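Local coordinates for protein alkaline serine protease (Pseudoalteromonas sp., PDB 1Y9Z) that probably cleaves peptide bonds as a subtilisin-like alkaline serine protease of a cold-living Antarctic bacterium, and binds calcium and sodium ions, at residues 191-201 against 410-419; 382-393 against 424-433. All coordinates share one frame; numbering follows the deposited sequence.

Contact 1: residues 191-201 against 410-419. With NA (sodium ion), chain F; NA (sodium ion), chain E; CA (calcium ion), chain D.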
loop_
_atom_site.group_PDB
_atom_site.type_symbol
_atom_site.label_atom_id
_atom_site.label_comp_id
_atom_site.label_asym_id
_atom_site.label_seq_id
_atom_site.Cartn_x
_atom_site.Cartn_y
_atom_site.Cartn_z
ATOM N N GLN A 191 13.663 2.640 -0.052
ATOM C CA GLN A 191 15.020 2.890 0.418
ATOM C C GLN A 191 15.657 1.619 0.963
ATOM O O GLN A 191 15.028 0.853 1.695
ATOM C CB GLN A 191 15.011 4.001 1.474
ATOM C CG GLN A 191 14.861 5.386 0.855
ATOM C CD GLN A 191 14.543 6.472 1.862
ATOM O OE1 GLN A 191 15.263 6.663 2.848
ATOM N NE2 GLN A 191 13.465 7.201 1.614
ATOM N N TYR A 192 16.912 1.393 0.585
ATOM C CA TYR A 192 17.640 0.209 1.018
ATOM C C TYR A 192 18.746 0.585 2.003
ATOM O O TYR A 192 19.631 1.383 1.688
ATOM C CB TYR A 192 18.221 -0.527 -0.200
ATOM C CG TYR A 192 19.119 0.317 -1.081
ATOM C CD1 TYR A 192 18.588 1.236 -1.994
ATOM C CD2 TYR A 192 20.505 0.207 -0.991
ATOM C CE1 TYR A 192 19.425 2.023 -2.793
ATOM C CE2 TYR A 192 21.343 0.986 -1.778
ATOM C CZ TYR A 192 20.802 1.890 -2.676
ATOM O OH TYR A 192 21.652 2.650 -3.448
ATOM N N THR A 193 18.689 0.008 3.199
ATOM C CA THR A 193 19.672 0.304 4.237
ATOM C C THR A 193 19.956 -0.941 5.060
ATOM O O THR A 193 19.259 -1.950 4.932
ATOM C CB THR A 193 19.151 1.369 5.224
ATOM O OG1 THR A 193 18.197 0.756 6.105
ATOM C CG2 THR A 193 18.482 2.525 4.484
ATOM N N ASP A 194 20.971 -0.869 5.915
ATOM C CA ASP A 194 21.285 -2.007 6.761
ATOM C C ASP A 194 20.335 -2.079 7.952
ATOM O O ASP A 194 20.472 -2.945 8.813
ATOM C CB ASP A 194 22.756 -1.988 7.219
ATOM C CG ASP A 194 23.163 -0.696 7.903
ATOM O OD1 ASP A 194 22.307 0.179 8.136
ATOM O OD2 ASP A 194 24.368 -0.563 8.213
ATOM N N GLN A 195 19.371 -1.161 7.990
ATOM C CA GLN A 195 18.354 -1.146 9.041
ATOM C C GLN A 195 17.089 -1.845 8.537
ATOM O O GLN A 195 16.325 -2.373 9.339
ATOM C CB GLN A 195 18.001 0.286 9.454
ATOM C CG GLN A 195 18.939 0.924 10.473
ATOM C CD GLN A 195 18.751 0.382 11.883
ATOM O OE1 GLN A 195 17.624 0.138 12.327
ATOM N NE2 GLN A 195 19.855 0.213 12.603
ATOM N N VAL A 196 16.866 -1.841 7.220
ATOM C CA VAL A 196 15.684 -2.497 6.654
ATOM C C VAL A 196 15.633 -3.891 7.259
ATOM O O VAL A 196 16.576 -4.677 7.142
ATOM C CB VAL A 196 15.750 -2.566 5.115
ATOM C CG1 VAL A 196 14.631 -3.466 4.576
ATOM C CG2 VAL A 196 15.587 -1.164 4.541
ATOM N N GLU A 197 14.510 -4.187 7.899
ATOM C CA GLU A 197 14.336 -5.430 8.637
ATOM C C GLU A 197 13.353 -6.445 8.068
ATOM O O GLU A 197 13.569 -7.654 8.171
ATOM C CB GLU A 197 13.914 -5.045 10.054
ATOM C CG GLU A 197 14.165 -6.059 11.140
ATOM C CD GLU A 197 13.965 -5.443 12.509
ATOM O OE1 GLU A 197 14.438 -4.304 12.716
ATOM O OE2 GLU A 197 13.346 -6.086 13.377
ATOM N N ILE A 198 12.272 -5.961 7.477
ATOM C CA ILE A 198 11.259 -6.859 6.951
ATOM C C ILE A 198 10.505 -6.154 5.831
ATOM O O ILE A 198 10.526 -4.925 5.746
ATOM C CB ILE A 198 10.307 -7.277 8.103
ATOM C CG1 ILE A 198 9.519 -8.526 7.721
ATOM C CG2 ILE A 198 9.371 -6.128 8.455
ATOM C CD1 ILE A 198 8.845 -9.191 8.911
ATOM N N SER A 199 9.851 -6.929 4.971
ATOM C CA SER A 199 9.113 -6.376 3.845
ATOM C C SER A 199 7.615 -6.614 3.921
ATOM O O SER A 199 7.143 -7.543 4.581
ATOM C CB SER A 199 9.623 -6.968 2.531
ATOM O OG SER A 199 10.992 -6.673 2.325
ATOM N N GLY A 200 6.879 -5.757 3.223
ATOM C CA GLY A 200 5.437 -5.878 3.173
ATOM C C GLY A 200 4.936 -5.375 1.835
ATOM O O GLY A 200 5.678 -4.724 1.097
ATOM N N PRO A 201 3.681 -5.681 1.476
ATOM C CA PRO A 201 3.095 -5.239 0.206
ATOM C C PRO A 201 3.125 -3.710 0.133
ATOM O O PRO A 201 2.589 -3.039 1.019
ATOM C CB PRO A 201 1.673 -5.788 0.283
ATOM C CG PRO A 201 1.845 -7.048 1.101
ATOM C CD PRO A 201 2.773 -6.591 2.197
ATOM N N ARG A 410 19.619 -11.995 4.869
ATOM C CA ARG A 410 19.174 -10.621 5.033
ATOM C C ARG A 410 19.876 -9.711 4.032
ATOM O O ARG A 410 21.077 -9.839 3.803
ATOM C CB ARG A 410 19.471 -10.135 6.454
ATOM C CG ARG A 410 18.967 -8.728 6.734
ATOM C CD ARG A 410 19.292 -8.280 8.153
ATOM N NE ARG A 410 18.692 -6.979 8.438
ATOM C CZ ARG A 410 18.588 -6.445 9.651
ATOM N NH1 ARG A 410 18.022 -5.254 9.803
ATOM N NH2 ARG A 410 19.043 -7.097 10.713
ATOM N N ASP A 411 19.119 -8.809 3.414
ATOM C CA ASP A 411 19.698 -7.852 2.477
ATOM C C ASP A 411 19.090 -6.478 2.735
ATOM O O ASP A 411 18.053 -6.365 3.397
ATOM C CB ASP A 411 19.494 -8.288 1.017
ATOM C CG ASP A 411 18.053 -8.606 0.686
ATOM O OD1 ASP A 411 17.707 -9.805 0.624
ATOM O OD2 ASP A 411 17.272 -7.653 0.492
ATOM N N ASN A 412 19.742 -5.436 2.229
ATOM C CA ASN A 412 19.286 -4.064 2.444
ATOM C C ASN A 412 17.990 -3.700 1.732
ATOM O O ASN A 412 17.311 -2.750 2.124
ATOM C CB ASN A 412 20.374 -3.066 2.030
ATOM C CG ASN A 412 21.599 -3.114 2.932
ATOM O OD1 ASN A 412 22.494 -2.279 2.807
ATOM N ND2 ASN A 412 21.646 -4.087 3.837
ATOM N N GLN A 413 17.652 -4.438 0.683
ATOM C CA GLN A 413 16.426 -4.158 -0.057
ATOM C C GLN A 413 15.163 -4.700 0.604
ATOM O O GLN A 413 14.158 -3.994 0.705
ATOM C CB GLN A 413 16.514 -4.727 -1.478
ATOM C CG GLN A 413 17.377 -3.915 -2.429
ATOM C CD GLN A 413 18.862 -4.044 -2.155
ATOM O OE1 GLN A 413 19.632 -3.121 -2.426
ATOM N NE2 GLN A 413 19.278 -5.194 -1.633
ATOM N N THR A 414 15.222 -5.943 1.069
ATOM C CA THR A 414 14.056 -6.596 1.658
ATOM C C THR A 414 14.182 -7.070 3.108
ATOM O O THR A 414 13.247 -7.667 3.649
ATOM C CB THR A 414 13.649 -7.803 0.791
ATOM O OG1 THR A 414 14.715 -8.764 0.774
ATOM C CG2 THR A 414 13.367 -7.355 -0.637
ATOM N N GLY A 415 15.319 -6.804 3.742
ATOM C CA GLY A 415 15.506 -7.243 5.113
ATOM C C GLY A 415 15.482 -8.760 5.180
ATOM O O GLY A 415 16.107 -9.429 4.359
ATOM N N TYR A 416 14.761 -9.310 6.152
ATOM C CA TYR A 416 14.664 -10.759 6.285
ATOM C C TYR A 416 13.665 -11.352 5.297
ATOM O O TYR A 416 13.582 -12.571 5.145
ATOM C CB TYR A 416 14.285 -11.136 7.718
ATOM C CG TYR A 416 15.415 -10.920 8.696
ATOM C CD1 TYR A 416 16.590 -11.671 8.609
ATOM C CD2 TYR A 416 15.329 -9.945 9.688
ATOM C CE1 TYR A 416 17.649 -11.455 9.485
ATOM C CE2 TYR A 416 16.386 -9.720 10.569
ATOM C CZ TYR A 416 17.541 -10.478 10.460
ATOM O OH TYR A 416 18.592 -10.241 11.319
ATOM N N GLY A 417 12.910 -10.492 4.623
ATOM C CA GLY A 417 11.953 -10.980 3.647
ATOM C C GLY A 417 10.517 -10.570 3.894
ATOM O O GLY A 417 10.239 -9.643 4.653
ATOM N N MET A 418 9.599 -11.280 3.244
ATOM C CA MET A 418 8.175 -10.999 3.365
ATOM C C MET A 418 7.607 -11.509 4.681
ATOM O O MET A 418 7.801 -12.670 5.042
ATOM C CB MET A 418 7.420 -11.644 2.201
ATOM C CG MET A 418 5.958 -11.252 2.133
ATOM S SD MET A 418 5.761 -9.510 1.724
ATOM C CE MET A 418 4.524 -9.600 0.432
ATOM N N ILE A 419 6.903 -10.639 5.398
ATOM C CA ILE A 419 6.306 -11.019 6.669
ATOM C C ILE A 419 5.343 -12.188 6.437
ATOM O O ILE A 419 4.653 -12.244 5.420
ATOM C CB ILE A 419 5.568 -9.819 7.313
ATOM C CG1 ILE A 419 5.123 -10.179 8.731
ATOM C CG2 ILE A 419 4.392 -9.393 6.439
ATOM C CD1 ILE A 419 4.720 -8.983 9.567
HETATM NA NA NA F . 15.072 -1.858 11.609
HETATM NA NA NA E . 15.289 0.174 12.815
HETATM CA CA CA D . 17.186 -12.005 1.166
HETATM O O HOH W 1 13.884 -1.309 0.370
HETATM O O HOH W 2 19.220 -4.827 6.115
HETATM O O HOH W 3 17.405 -4.547 12.516
HETATM O O HOH W 4 15.280 -10.985 2.234
#
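S199 and M418 meet in a single beta bridge: S199 N donates to G417 O at 2.8 Å, and I419 N returns a bond to S199 O at 3.2 Å. A nearly straight bond (172°) follows from Y416 N to E197 O, 2.9 Å long. The loop 410-419 comes in through a type II' turn from T414 to G417. Glycine suits G415 because a CB there would run into E197 C. S199 OG donates to T414 O at 2.8 Å, while G417 N reaches that oxygen from the opposite face of its plane. Strand 196-201 runs parallel to 174-180 at the edge of the central sheet of the subtilisin-like alpha/beta domain, and loop 410-419 lies along its other side. R410 stretches out with CG anti to N (chi1 -177°), which carries R410 NH1 to V196 O at 3.1 Å, above that carbonyl plane; CD lies over one face of Y416. Water 3 ties NH1 to E197 OE1, a sodium ligand whose partner oxygen, OE2, is salt-bridged to R395. N412 sets CB 3.3 Å from T193 O and ND2 beside D194 CA. A glycine here would probably open a gap beside the T193 carbonyl and D194 CA, where CB and the amide now lie. I198 CD1 rests on I419 CB, 3.7 Å away.

Contact 2: residues 382-393 against 424-433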
loop_
_atom_site.group_PDB
_atom_site.type_symbol
_atom_site.label_atom_id
_atom_site.label_comp_id
_atom_site.label_asym_id
_atom_site.label_seq_id
_atom_site.Cartn_x
_atom_site.Cartn_y
_atom_site.Cartn_z
ATOM N N VAL A 382 -0.744 -11.420 15.213
ATOM C CA VAL A 382 0.042 -12.524 15.740
ATOM C C VAL A 382 0.210 -12.396 17.250
ATOM O O VAL A 382 0.080 -13.374 17.985
ATOM C CB VAL A 382 1.431 -12.575 15.066
ATOM C CG1 VAL A 382 2.316 -13.597 15.761
ATOM C CG2 VAL A 382 1.274 -12.928 13.596
ATOM N N TRP A 383 0.488 -11.182 17.713
ATOM C CA TRP A 383 0.682 -10.938 19.135
ATOM C C TRP A 383 -0.575 -11.255 19.948
ATOM O O TRP A 383 -0.480 -11.660 21.105
ATOM C CB TRP A 383 1.081 -9.478 19.358
ATOM C CG TRP A 383 1.832 -9.210 20.632
ATOM C CD1 TRP A 383 2.064 -10.082 21.661
ATOM C CD2 TRP A 383 2.454 -7.976 21.004
ATOM N NE1 TRP A 383 2.796 -9.464 22.650
ATOM C CE2 TRP A 383 3.049 -8.171 22.271
ATOM C CE3 TRP A 383 2.568 -6.722 20.387
ATOM C CZ2 TRP A 383 3.749 -7.157 22.935
ATOM C CZ3 TRP A 383 3.265 -5.714 21.048
ATOM C CH2 TRP A 383 3.844 -5.939 22.310
ATOM N N SER A 384 -1.750 -11.075 19.348
ATOM C CA SER A 384 -2.999 -11.337 20.063
ATOM C C SER A 384 -3.137 -12.799 20.479
ATOM O O SER A 384 -3.876 -13.111 21.415
ATOM C CB SER A 384 -4.213 -10.917 19.222
ATOM O OG SER A 384 -4.456 -11.809 18.150
ATOM N N TYR A 385 -2.436 -13.693 19.786
ATOM C CA TYR A 385 -2.484 -15.115 20.121
ATOM C C TYR A 385 -1.576 -15.410 21.310
ATOM O O TYR A 385 -1.745 -16.420 21.998
ATOM C CB TYR A 385 -2.031 -15.984 18.945
ATOM C CG TYR A 385 -3.047 -16.188 17.839
ATOM C CD1 TYR A 385 -3.205 -15.250 16.819
ATOM C CD2 TYR A 385 -3.821 -17.349 17.788
ATOM C CE1 TYR A 385 -4.099 -15.467 15.769
ATOM C CE2 TYR A 385 -4.719 -17.575 16.746
ATOM C CZ TYR A 385 -4.852 -16.635 15.739
ATOM O OH TYR A 385 -5.722 -16.872 14.695
ATOM N N HIS A 386 -0.607 -14.529 21.544
ATOM C CA HIS A 386 0.343 -14.702 22.638
ATOM C C HIS A 386 0.701 -13.369 23.284
ATOM O O HIS A 386 1.845 -12.921 23.209
ATOM C CB HIS A 386 1.614 -15.372 22.114
ATOM C CG HIS A 386 1.389 -16.754 21.587
ATOM N ND1 HIS A 386 1.131 -17.830 22.410
ATOM C CD2 HIS A 386 1.355 -17.232 20.321
ATOM C CE1 HIS A 386 0.950 -18.911 21.672
ATOM N NE2 HIS A 386 1.081 -18.575 20.402
ATOM N N PRO A 387 -0.274 -12.726 23.942
ATOM C CA PRO A 387 -0.058 -11.437 24.601
ATOM C C PRO A 387 0.938 -11.474 25.754
ATOM O O PRO A 387 1.355 -10.426 26.253
ATOM C CB PRO A 387 -1.462 -11.049 25.054
ATOM C CG PRO A 387 -2.091 -12.377 25.340
ATOM C CD PRO A 387 -1.656 -13.193 24.149
ATOM N N GLU A 388 1.324 -12.674 26.175
ATOM C CA GLU A 388 2.272 -12.807 27.275
ATOM C C GLU A 388 3.702 -12.536 26.816
ATOM O O GLU A 388 4.571 -12.226 27.629
ATOM C CB GLU A 388 2.183 -14.203 27.908
ATOM C CG GLU A 388 2.727 -15.348 27.057
ATOM C CD GLU A 388 1.760 -15.816 25.985
ATOM O OE1 GLU A 388 2.128 -16.735 25.220
ATOM O OE2 GLU A 388 0.636 -15.276 25.908
ATOM N N CYS A 389 3.944 -12.647 25.512
ATOM C CA CYS A 389 5.276 -12.407 24.971
ATOM C C CYS A 389 5.550 -10.904 24.877
ATOM O O CYS A 389 4.621 -10.102 24.780
ATOM C CB CYS A 389 5.412 -13.052 23.590
ATOM S SG CYS A 389 5.083 -14.848 23.532
ATOM N N SER A 390 6.824 -10.526 24.909
ATOM C CA SER A 390 7.200 -9.115 24.845
ATOM C C SER A 390 7.322 -8.612 23.412
ATOM O O SER A 390 7.347 -9.396 22.466
ATOM C CB SER A 390 8.533 -8.889 25.557
ATOM O OG SER A 390 9.602 -9.441 24.810
ATOM N N ALA A 391 7.413 -7.293 23.267
ATOM C CA ALA A 391 7.544 -6.677 21.953
ATOM C C ALA A 391 8.790 -7.195 21.241
ATOM O O ALA A 391 8.745 -7.530 20.057
ATOM C CB ALA A 391 7.616 -5.161 22.095
ATOM N N SER A 392 9.901 -7.267 21.968
ATOM C CA SER A 392 11.153 -7.740 21.387
ATOM C C SER A 392 11.019 -9.186 20.927
ATOM O O SER A 392 11.566 -9.567 19.894
ATOM C CB SER A 392 12.297 -7.616 22.400
ATOM O OG SER A 392 12.071 -8.429 23.536
ATOM N N GLN A 393 10.281 -9.986 21.690
ATOM C CA GLN A 393 10.081 -11.385 21.336
ATOM C C GLN A 393 9.219 -11.528 20.081
ATOM O O GLN A 393 9.479 -12.384 19.232
ATOM C CB GLN A 393 9.462 -12.137 22.519
ATOM C CG GLN A 393 10.479 -12.434 23.617
ATOM C CD GLN A 393 9.864 -12.991 24.887
ATOM O OE1 GLN A 393 10.561 -13.571 25.722
ATOM N NE2 GLN A 393 8.560 -12.809 25.047
ATOM N N ALA A 424 4.807 -16.924 11.796
ATOM C CA ALA A 424 5.131 -16.190 13.014
ATOM C C ALA A 424 4.308 -16.724 14.183
ATOM O O ALA A 424 4.816 -16.882 15.293
ATOM C CB ALA A 424 4.863 -14.704 12.815
ATOM N N LYS A 425 3.032 -16.998 13.929
ATOM C CA LYS A 425 2.150 -17.526 14.961
ATOM C C LYS A 425 2.633 -18.895 15.424
ATOM O O LYS A 425 2.721 -19.159 16.622
ATOM C CB LYS A 425 0.721 -17.649 14.431
ATOM C CG LYS A 425 -0.216 -18.404 15.369
ATOM C CD LYS A 425 -1.554 -18.688 14.707
ATOM C CE LYS A 425 -2.429 -19.568 15.587
ATOM N NZ LYS A 425 -1.808 -20.893 15.866
ATOM N N ALA A 426 2.940 -19.763 14.465
ATOM C CA ALA A 426 3.412 -21.112 14.770
ATOM C C ALA A 426 4.682 -21.060 15.615
ATOM O O ALA A 426 4.897 -21.900 16.490
ATOM C CB ALA A 426 3.670 -21.876 13.477
ATOM N N TYR A 427 5.519 -20.065 15.340
ATOM C CA TYR A 427 6.772 -19.867 16.057
ATOM C C TYR A 427 6.473 -19.617 17.535
ATOM O O TYR A 427 6.999 -20.300 18.414
ATOM C CB TYR A 427 7.503 -18.658 15.466
ATOM C CG TYR A 427 8.900 -18.410 15.991
ATOM C CD1 TYR A 427 9.996 -19.097 15.470
ATOM C CD2 TYR A 427 9.134 -17.447 16.972
ATOM C CE1 TYR A 427 11.292 -18.825 15.908
ATOM C CE2 TYR A 427 10.425 -17.167 17.418
ATOM C CZ TYR A 427 11.498 -17.858 16.880
ATOM O OH TYR A 427 12.777 -17.570 17.300
ATOM N N LEU A 428 5.616 -18.637 17.795
ATOM C CA LEU A 428 5.246 -18.285 19.158
ATOM C C LEU A 428 4.407 -19.371 19.828
ATOM O O LEU A 428 4.339 -19.441 21.054
ATOM C CB LEU A 428 4.497 -16.947 19.165
ATOM C CG LEU A 428 5.337 -15.738 18.739
ATOM C CD1 LEU A 428 4.463 -14.495 18.686
ATOM C CD2 LEU A 428 6.487 -15.542 19.715
ATOM N N ASP A 429 3.771 -20.216 19.019
ATOM C CA ASP A 429 2.962 -21.310 19.548
ATOM C C ASP A 429 3.849 -22.265 20.336
ATOM O O ASP A 429 3.398 -22.907 21.285
ATOM C CB ASP A 429 2.276 -22.071 18.409
ATOM C CG ASP A 429 0.974 -21.427 17.973
ATOM O OD1 ASP A 429 0.419 -21.854 16.939
ATOM O OD2 ASP A 429 0.501 -20.500 18.665
ATOM N N GLU A 430 5.111 -22.360 19.931
ATOM C CA GLU A 430 6.068 -23.226 20.610
ATOM C C GLU A 430 6.456 -22.579 21.935
ATOM O O GLU A 430 6.437 -23.223 22.983
ATOM C CB GLU A 430 7.307 -23.429 19.739
ATOM C CG GLU A 430 7.025 -24.134 18.422
ATOM C CD GLU A 430 6.438 -25.518 18.618
ATOM O OE1 GLU A 430 7.102 -26.362 19.255
ATOM O OE2 GLU A 430 5.312 -25.764 18.135
ATOM N N SER A 431 6.801 -21.296 21.873
ATOM C CA SER A 431 7.178 -20.523 23.052
ATOM C C SER A 431 7.434 -19.091 22.603
ATOM O O SER A 431 7.487 -18.815 21.405
ATOM C CB SER A 431 8.445 -21.086 23.696
ATOM O OG SER A 431 9.596 -20.730 22.951
ATOM N N CYS A 432 7.593 -18.180 23.558
ATOM C CA CYS A 432 7.844 -16.785 23.216
ATOM C C CYS A 432 9.194 -16.607 22.526
ATOM O O CYS A 432 9.492 -15.535 22.004
ATOM C CB CYS A 432 7.780 -15.901 24.465
ATOM S SG CYS A 432 6.103 -15.610 25.119
ATOM N N THR A 433 10.007 -17.659 22.524
ATOM C CA THR A 433 11.314 -17.605 21.878
ATOM C C THR A 433 11.419 -18.632 20.755
ATOM O O THR A 433 12.512 -18.939 20.283
ATOM C CB THR A 433 12.460 -17.849 22.887
ATOM O OG1 THR A 433 12.249 -19.090 23.571
ATOM C CG2 THR A 433 12.526 -16.714 23.900
HETATM O O HOH W 5 10.975 -14.502 20.038
#
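H386 donates from both ring nitrogens to carboxylates, one in each segment. H386 NE2 meets D429 OD2 at 2.7 Å (161°), with the oxygen in the ring plane and its anti lone pair in use; H386 ND1 turns back to the syn lone pair of E388 OE1 at 3.2 Å. CG of H386 lies beside the backbone N (chi1 -63°), which slides the ring past L428, so that H386 CD2 touches L428 CB at 3.4 Å and L428 O sits over one face. D429 is shared: K425 NZ forms a salt bridge with its other oxygen, OD1, at 2.7 Å. On the way there the long chain of K425 crosses one face of Y385 in a CH-pi contact, K425 CD lying 3.9 Å from the ring centroid, while Y385 OH is hydrogen-bonded to S17 N. Beside this polar row, A424 is small enough to let V382 CG1 come in beside it, and V382 CG1 meets L428 CD1 at 3.7 Å. The disulfide joins C389 SG to C432 SG at 2.0 Å (chi3 -86°), fastening the turn after helix 368-385 to the chain just beyond helix 421-430, the last helix of the chain. W383 NE1 holds C389 O, and water 5 bridges Q393 O and C432 O. Because each ring nitrogen faces a carboxylate oxygen, H386 is probably protonated, which would complete a row of alternating charges from K425 through D429 and H386 to E388.

The segments alternate along the chain, and contacts 1 and 2 lie 21 Å apart between centres, with nearest atoms about 6 Å apart and no touch. Two helices connect them. Helix 368-385 begins with T368 and S369 of the phenylmethanesulfonic acid pocket, passes V375, on which I198 and I419 of contact 1 pack, and ends in contact 2. Helix 391-401 starts in contact 2 and offers R395 and L398 to contact 1. Contact 1 is the nearer to the pocket, the side chain of Q191 lying about 7 Å from the ligand; contact 2 fastens the far end of the helix that carries S369, probably the nucleophile, as in other subtilases.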